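Local coordinates for protein 1,3-alpha-isomaltosidase (Kribbella flavida DSM 17836, PDB 5X3I) that hydrolyses the alpha-1,3-glucosidic linkages of the cyclic tetrasaccharide cyclobis-(1-6)-alpha-nigerosyl inside the cell, releasing isomaltose, at residues V548-L552 with P672-L676; G563-A567 with A582-S586. The protein carries 1 engineered substitution. One frame throughout, in Å; residues are numbered along the deposited sequence.

Contact 1: residues V548-L552 with P672-L676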
loop_
_atom_site.group_PDB
_atom_site.type_symbol
_atom_site.label_atom_id
_atom_site.label_comp_id
_atom_site.label_asym_id
_atom_site.label_seq_id
_atom_site.Cartn_x
_atom_site.Cartn_y
_atom_site.Cartn_z
ATOM N N VAL A 548 2.192 4.870 12.721
ATOM C CA VAL A 548 1.756 4.012 13.820
ATOM C C VAL A 548 0.310 3.534 13.608
ATOM O O VAL A 548 -0.002 2.366 13.810
ATOM C CB VAL A 548 1.869 4.729 15.178
ATOM C CG1 VAL A 548 1.217 3.905 16.275
ATOM C CG2 VAL A 548 3.331 5.017 15.504
ATOM N N THR A 549 -0.558 4.447 13.174
ATOM C CA THR A 549 -1.968 4.120 12.945
ATOM C C THR A 549 -2.118 3.121 11.811
ATOM O O THR A 549 -2.937 2.211 11.881
ATOM C CB THR A 549 -2.790 5.383 12.626
ATOM O OG1 THR A 549 -2.637 6.318 13.696
ATOM C CG2 THR A 549 -4.277 5.039 12.458
ATOM N N ALA A 550 -1.300 3.294 10.779
ATOM C CA ALA A 550 -1.274 2.381 9.647
ATOM C C ALA A 550 -0.959 0.954 10.104
ATOM O O ALA A 550 -1.664 0.022 9.757
ATOM C CB ALA A 550 -0.254 2.852 8.614
ATOM N N GLY A 551 0.103 0.804 10.893
ATOM C CA GLY A 551 0.463 -0.489 11.456
ATOM C C GLY A 551 -0.642 -1.126 12.280
ATOM O O GLY A 551 -0.955 -2.293 12.102
ATOM N N LEU A 552 -1.245 -0.345 13.170
ATOM C CA LEU A 552 -2.316 -0.842 14.041
ATOM C C LEU A 552 -3.555 -1.297 13.276
ATOM O O LEU A 552 -4.121 -2.347 13.562
ATOM C CB LEU A 552 -2.702 0.233 15.046
ATOM C CG LEU A 552 -1.585 0.513 16.037
ATOM C CD1 LEU A 552 -1.859 1.756 16.831
ATOM C CD2 LEU A 552 -1.428 -0.701 16.939
ATOM N N PRO A 672 -4.969 5.934 21.419
ATOM C CA PRO A 672 -5.014 5.150 20.184
ATOM C C PRO A 672 -3.639 4.761 19.633
ATOM O O PRO A 672 -3.577 3.902 18.768
ATOM C CB PRO A 672 -5.745 6.085 19.214
ATOM C CG PRO A 672 -5.371 7.439 19.679
ATOM C CD PRO A 672 -5.316 7.347 21.178
ATOM N N TYR A 673 -2.575 5.408 20.088
ATOM C CA TYR A 673 -1.233 5.112 19.589
ATOM C C TYR A 673 -0.475 4.052 20.403
ATOM O O TYR A 673 0.613 3.622 20.005
ATOM C CB TYR A 673 -0.419 6.395 19.519
ATOM C CG TYR A 673 -0.985 7.394 18.535
ATOM C CD1 TYR A 673 -0.836 7.212 17.166
ATOM C CD2 TYR A 673 -1.665 8.520 18.974
ATOM C CE1 TYR A 673 -1.343 8.122 16.268
ATOM C CE2 TYR A 673 -2.183 9.437 18.084
ATOM C CZ TYR A 673 -2.023 9.235 16.730
ATOM O OH TYR A 673 -2.538 10.150 15.839
ATOM N N GLN A 674 -1.052 3.647 21.532
ATOM C CA GLN A 674 -0.517 2.566 22.355
ATOM C C GLN A 674 -0.848 1.216 21.770
ATOM O O GLN A 674 -1.874 1.052 21.126
ATOM C CB GLN A 674 -1.076 2.614 23.779
ATOM C CG GLN A 674 -0.667 3.799 24.581
ATOM C CD GLN A 674 -1.164 3.725 26.006
ATOM O OE1 GLN A 674 -0.917 4.627 26.793
ATOM N NE2 GLN A 674 -1.856 2.649 26.341
ATOM N N TYR A 675 0.010 0.239 22.011
ATOM C CA TYR A 675 -0.276 -1.118 21.581
ATOM C C TYR A 675 0.523 -2.140 22.360
ATOM O O TYR A 675 1.539 -1.821 22.970
ATOM C CB TYR A 675 0.002 -1.278 20.084
ATOM C CG TYR A 675 1.426 -0.981 19.688
ATOM C CD1 TYR A 675 1.839 0.319 19.434
ATOM C CD2 TYR A 675 2.362 -2.006 19.558
ATOM C CE1 TYR A 675 3.132 0.595 19.069
ATOM C CE2 TYR A 675 3.655 -1.741 19.189
ATOM C CZ TYR A 675 4.040 -0.443 18.954
ATOM O OH TYR A 675 5.332 -0.176 18.598
ATOM N N LEU A 676 0.062 -3.378 22.320
ATOM C CA LEU A 676 0.821 -4.486 22.853
ATOM C C LEU A 676 1.643 -5.086 21.718
ATOM O O LEU A 676 1.111 -5.323 20.634
ATOM C CB LEU A 676 -0.098 -5.540 23.464
ATOM C CG LEU A 676 -0.911 -5.090 24.679
ATOM C CD1 LEU A 676 -2.032 -6.068 24.937
ATOM C CD2 LEU A 676 -0.012 -4.980 25.896
HETATM O O HOH W 1 -3.988 5.435 15.887
HETATM O O HOH W 2 -3.165 9.073 12.966
#
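Val548 meets Tyr673 with one branch. Its CG1 lies anti to the backbone N (chi1 171°) and comes up at the edge of the Tyr673 ring, near the ring plane, 4.0 Å from CD1. The same methyl is also close to the carbonyl O of Tyr673.

Thr549 works through water. Its OG1 lies 3.4 Å from Tyr673 CE1, a contact without a direct bond. One water joins Thr549 OG1 to Pro672 O, donating to that carbonyl. A second water joins Thr549 OG1, at 2.9 Å, to Tyr673 OH. Thr549 OG1 is also hydrogen-bonded to Arg545 O, one turn back in the helix.

Leu552, one turn after Val548, divides its two methyls between the loop and the first strand residue. CD1 sits 3.4 Å from Pro672 O. CD2 packs 3.5 Å from Tyr675 CB, and the two side chains cross at about a right angle. The far end of Tyr675 is anchored by a hydrogen bond from its OH to Phe588 O. Met655 of strand 655-656 touches both Leu552 and Tyr675.

This is a domain interface: helix 541-556 of the family 31 TIM barrel packs against the loop leading into strand 675-677 of the C-terminal beta domain.

Contact 2: residues G563-A567 with A582-S586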
loop_
_atom_site.group_PDB
_atom_site.type_symbol
_atom_site.label_atom_id
_atom_site.label_comp_id
_atom_site.label_asym_id
_atom_site.label_seq_id
_atom_site.Cartn_x
_atom_site.Cartn_y
_atom_site.Cartn_z
ATOM N N GLY A 563 5.973 -2.813 8.692
ATOM C CA GLY A 563 6.960 -1.824 9.074
ATOM C C GLY A 563 6.735 -0.542 8.291
ATOM O O GLY A 563 5.743 -0.414 7.575
ATOM N N TRP A 564 7.641 0.413 8.456
ATOM C CA TRP A 564 7.548 1.718 7.809
ATOM C C TRP A 564 8.948 2.285 7.649
ATOM O O TRP A 564 9.872 1.788 8.277
ATOM C CB TRP A 564 6.665 2.677 8.620
ATOM C CG TRP A 564 7.240 3.080 9.968
ATOM C CD1 TRP A 564 7.605 2.254 10.983
ATOM C CD2 TRP A 564 7.481 4.414 10.436
ATOM N NE1 TRP A 564 8.087 2.977 12.044
ATOM C CE2 TRP A 564 8.011 4.310 11.737
ATOM C CE3 TRP A 564 7.310 5.682 9.878
ATOM C CZ2 TRP A 564 8.369 5.428 12.489
ATOM C CZ3 TRP A 564 7.666 6.788 10.628
ATOM C CH2 TRP A 564 8.185 6.655 11.918
ATOM N N ASP A 565 9.116 3.320 6.831
ATOM C CA ASP A 565 10.425 3.935 6.761
ATOM C C ASP A 565 10.538 4.782 8.019
ATOM O O ASP A 565 9.908 5.832 8.112
ATOM C CB ASP A 565 10.569 4.849 5.526
ATOM C CG ASP A 565 10.195 4.170 4.208
ATOM O OD1 ASP A 565 10.249 2.931 4.104
ATOM O OD2 ASP A 565 9.871 4.909 3.255
ATOM N N LEU A 566 11.437 4.420 8.926
ATOM C CA LEU A 566 11.396 5.078 10.222
ATOM C C LEU A 566 11.897 6.502 10.052
ATOM O O LEU A 566 12.893 6.744 9.387
ATOM C CB LEU A 566 12.189 4.302 11.278
ATOM C CG LEU A 566 13.680 4.057 11.085
ATOM C CD1 LEU A 566 14.481 5.182 11.712
ATOM C CD2 LEU A 566 14.035 2.709 11.701
ATOM N N ALA A 567 11.120 7.437 10.593
ATOM C CA ALA A 567 11.335 8.880 10.461
ATOM C C ALA A 567 11.311 9.403 9.015
ATOM O O ALA A 567 11.802 10.488 8.757
ATOM C CB ALA A 567 12.661 9.265 11.122
ATOM N N ALA A 582 11.563 7.973 16.439
ATOM C CA ALA A 582 11.106 6.996 15.460
ATOM C C ALA A 582 11.850 5.677 15.626
ATOM O O ALA A 582 11.238 4.622 15.678
ATOM C CB ALA A 582 11.289 7.523 14.054
ATOM N N ALA A 583 13.175 5.757 15.707
ATOM C CA ALA A 583 14.003 4.561 15.821
ATOM C C ALA A 583 13.641 3.754 17.063
ATOM O O ALA A 583 13.527 2.537 16.996
ATOM C CB ALA A 583 15.479 4.931 15.837
ATOM N N ALA A 584 13.447 4.435 18.189
ATOM C CA ALA A 584 13.141 3.744 19.435
ATOM C C ALA A 584 11.817 2.996 19.369
ATOM O O ALA A 584 11.743 1.838 19.761
ATOM C CB ALA A 584 13.131 4.713 20.591
ATOM N N ALA A 585 10.775 3.651 18.865
ATOM C CA ALA A 585 9.476 3.005 18.742
ATOM C C ALA A 585 9.538 1.857 17.744
ATOM O O ALA A 585 8.924 0.821 17.943
ATOM C CB ALA A 585 8.394 4.024 18.318
ATOM N N SER A 586 10.294 2.046 16.672
ATOM C CA SER A 586 10.349 1.054 15.597
ATOM C C SER A 586 11.028 -0.246 16.029
ATOM O O SER A 586 10.681 -1.319 15.544
ATOM C CB SER A 586 11.062 1.631 14.382
ATOM O OG SER A 586 10.326 2.709 13.850
#
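Trp564 and Ser586 make the polar link of this contact. The indole NE1 donates to Ser586 OG at 2.9 Å. The bond is bent, with an N-H...O angle of 132°, and OG is tilted 29° out of the ring plane. The six-membered ring of the same indole reaches Ala582, with CH2 3.9 Å from Ala582 CB.

Ala582 CB points into the first segment and meets Ala567, Leu566 and the indole, all on that side. It lies 3.7 Å from Ala567 CB and close to the backbone N of Ala567. Leu566 CB approaches it more loosely. Farther along its side chain, Leu566 divides its methyls between two helix residues: CD1 lies 4.2 Å from Ala583 CA, and CD2 lies 4.1 Å from Ser586 CB.

The segments belong to the beta-alpha-beta unit of strand 562-565, helix 576-586 and strand 591-593. Its two strands are parallel neighbours in the TIM barrel. The contact lays residues 564-567 against the helix of the crossover.

What positions Ser586 is its own helix. OG stands anti to the carbonyl carbon (chi1 -64°) and donates to Ala582 O at 2.8 Å, from above the carbonyl plane. That carbonyl also accepts from Ser586 N, the regular helical bond. The hydroxyl hydrogen is thus directed to the helix, and OG can accept from the indole.

The indole is held on a face by its own segment, where Leu566 CA sits 3.7 Å above the plane, over its centre. Phe544 of helix 541-556 meets the indole with the two ring planes nearly parallel. The Trp564 side chain is about 10 Å from that of Asp536, the probable proton donor.

Both contacts are buried, but they belong to different levels of the fold. Contact 2 is internal to the TIM barrel, between 563-567 and the helix that follows. Contact 1 joins the barrel to the C-terminal domain, and there Pro672 and Tyr673 remain partly exposed. The chemistry differs accordingly. Contact 1 uses water bridges beside its apolar packing, while contact 2 has a direct indole-to-serine hydrogen bond beside packing of Leu566 and small alanines. Helix 541-556 connects them: it supplies 548-552, and its Phe544 and Ser547 touch Trp564. The two also meet directly, with Tyr675 OH 3.8 Å from Ala585 O in plain packing.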